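Side-chain contact in manganese-dependent inorganic pyrophosphatase (Methanocaldococcus jannaschii, PDB 2EB0), which hydrolyses inorganic diphosphate to two phosphates as a family II pyrophosphatase that uses manganese ions: residues 143-147 / 148-152. Residues are numbered along the deposited sequence; the frame is centred on the assembly and turned at random.
Sequences AIISD and TVLFK. With MN (manganese (II) ion), chain E.
Ile144 O accepts two bonds from Thr148: the amide N stands 3.0 Å from this oxygen, nearly in line with the carbonyl, while Thr148 OG1 reaches the same Ile144 O at 2.8 Å, tilted from the carbonyl plane. A chi1 of 60° sets OG1 between the backbone N and the carbonyl carbon, folded back over the preceding turn. While donating its hydrogen to Ile144 O, OG1 accepts in turn from Phe151 N at 2.9 Å, an ST motif that ties the departing loop to the helix. Leu150 N meets Ile145 O at 2.8 Å in the carbonyl plane, on a lone pair, with an almost straight N-H...O angle of 173°. Val149 N approaches Ser146 O less favourably, at 3.2 Å and from above the carbonyl plane. Two apolar contacts accompany these bonds: Ile144 CG2 lies 4.0 Å from Phe151 CE2, approaching the ring obliquely, and Ile145 CG2 sits 4.3 Å from Leu150 CG. Helix 158-171 packs against both Ile144 and Phe151, whereas Ile145 faces helix 176-188. Just before the turn, Asp147 OD2 binds manganese at 2.4 Å, with Asp13, Asp66 and His88 completing the protein ligands. Positive phi at Val149 (59°), together with the bonds from Leu150 N to Ile145 O and from Val149 N to Ser146 O, defines a Schellman motif, which here ends helix 134-148 close to Asp147, a ligand of the dinuclear manganese site of this DHH-family pyrophosphatase.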
loop_
_atom_site.group_PDB
_atom_site.type_symbol
_atom_site.label_atom_id
_atom_site.label_comp_id
_atom_site.label_asym_id
_atom_site.label_seq_id
_atom_site.Cartn_x
_atom_site.Cartn_y
_atom_site.Cartn_z
ATOM N N ALA B 143 -18.247 -14.297 0.970
ATOM C CA ALA B 143 -17.107 -13.676 0.310
ATOM C C ALA B 143 -15.848 -14.500 0.530
ATOM O O ALA B 143 -15.089 -14.739 -0.407
ATOM C CB ALA B 143 -16.903 -12.249 0.835
ATOM N N ILE B 144 -15.627 -14.937 1.764
ATOM C CA ILE B 144 -14.450 -15.733 2.069
ATOM C C ILE B 144 -14.471 -17.041 1.281
ATOM O O ILE B 144 -13.497 -17.385 0.610
ATOM C CB ILE B 144 -14.346 -16.025 3.588
ATOM C CG1 ILE B 144 -14.216 -14.698 4.354
ATOM C CG2 ILE B 144 -13.137 -16.898 3.870
ATOM C CD1 ILE B 144 -13.971 -14.839 5.843
ATOM N N ILE B 145 -15.589 -17.757 1.345
ATOM C CA ILE B 145 -15.725 -19.011 0.629
ATOM C C ILE B 145 -15.541 -18.805 -0.871
ATOM O O ILE B 145 -14.879 -19.596 -1.543
ATOM C CB ILE B 145 -17.108 -19.643 0.866
ATOM C CG1 ILE B 145 -17.187 -20.182 2.297
ATOM C CG2 ILE B 145 -17.368 -20.745 -0.171
ATOM C CD1 ILE B 145 -18.589 -20.545 2.750
ATOM N N SER B 146 -16.138 -17.742 -1.391
ATOM C CA SER B 146 -16.056 -17.454 -2.809
ATOM C C SER B 146 -14.638 -17.170 -3.253
ATOM O O SER B 146 -14.147 -17.757 -4.212
ATOM C CB SER B 146 -16.936 -16.254 -3.152
ATOM O OG SER B 146 -16.680 -15.832 -4.481
ATOM N N ASP B 147 -13.975 -16.269 -2.543
ATOM C CA ASP B 147 -12.618 -15.886 -2.897
ATOM C C ASP B 147 -11.574 -16.995 -2.764
ATOM O O ASP B 147 -10.631 -17.065 -3.553
ATOM C CB ASP B 147 -12.210 -14.673 -2.073
ATOM C CG ASP B 147 -11.989 -13.452 -2.929
ATOM O OD1 ASP B 147 -12.758 -13.250 -3.894
ATOM O OD2 ASP B 147 -11.050 -12.689 -2.637
ATOM N N THR B 148 -11.741 -17.859 -1.773
ATOM C CA THR B 148 -10.795 -18.937 -1.571
ATOM C C THR B 148 -11.217 -20.191 -2.323
ATOM O O THR B 148 -10.475 -21.166 -2.366
ATOM C CB THR B 148 -10.648 -19.278 -0.073
ATOM O OG1 THR B 148 -11.915 -19.690 0.467
ATOM C CG2 THR B 148 -10.143 -18.072 0.679
ATOM N N VAL B 149 -12.392 -20.154 -2.944
ATOM C CA VAL B 149 -12.902 -21.317 -3.661
ATOM C C VAL B 149 -12.990 -22.453 -2.638
ATOM O O VAL B 149 -12.437 -23.543 -2.829
ATOM C CB VAL B 149 -11.964 -21.748 -4.810
ATOM C CG1 VAL B 149 -12.656 -22.797 -5.671
ATOM C CG2 VAL B 149 -11.555 -20.532 -5.639
ATOM N N LEU B 150 -13.689 -22.170 -1.548
ATOM C CA LEU B 150 -13.871 -23.117 -0.460
ATOM C C LEU B 150 -12.529 -23.576 0.105
ATOM O O LEU B 150 -12.279 -24.771 0.264
ATOM C CB LEU B 150 -14.688 -24.326 -0.922
ATOM C CG LEU B 150 -15.799 -24.794 0.030
ATOM C CD1 LEU B 150 -16.097 -26.260 -0.239
ATOM C CD2 LEU B 150 -15.387 -24.623 1.475
ATOM N N PHE B 151 -11.663 -22.610 0.386
ATOM C CA PHE B 151 -10.355 -22.875 0.969
ATOM C C PHE B 151 -9.447 -23.773 0.130
ATOM O O PHE B 151 -8.520 -24.383 0.655
ATOM C CB PHE B 151 -10.540 -23.481 2.358
ATOM C CG PHE B 151 -11.621 -22.815 3.161
ATOM C CD1 PHE B 151 -12.774 -23.510 3.509
ATOM C CD2 PHE B 151 -11.490 -21.486 3.558
ATOM C CE1 PHE B 151 -13.786 -22.887 4.244
ATOM C CE2 PHE B 151 -12.486 -20.855 4.288
ATOM C CZ PHE B 151 -13.640 -21.556 4.634
ATOM N N LYS B 152 -9.703 -23.842 -1.173
ATOM C CA LYS B 152 -8.883 -24.665 -2.049
ATOM C C LYS B 152 -7.743 -23.846 -2.638
ATOM O O LYS B 152 -6.654 -24.360 -2.882
ATOM C CB LYS B 152 -9.741 -25.257 -3.168
ATOM C CG LYS B 152 -10.837 -26.168 -2.653
ATOM C CD LYS B 152 -11.646 -26.777 -3.779
ATOM C CE LYS B 152 -12.612 -27.808 -3.222
ATOM N NZ LYS B 152 -13.310 -28.575 -4.288
HETATM MN MN MN E . -11.279 -10.413 -3.321
#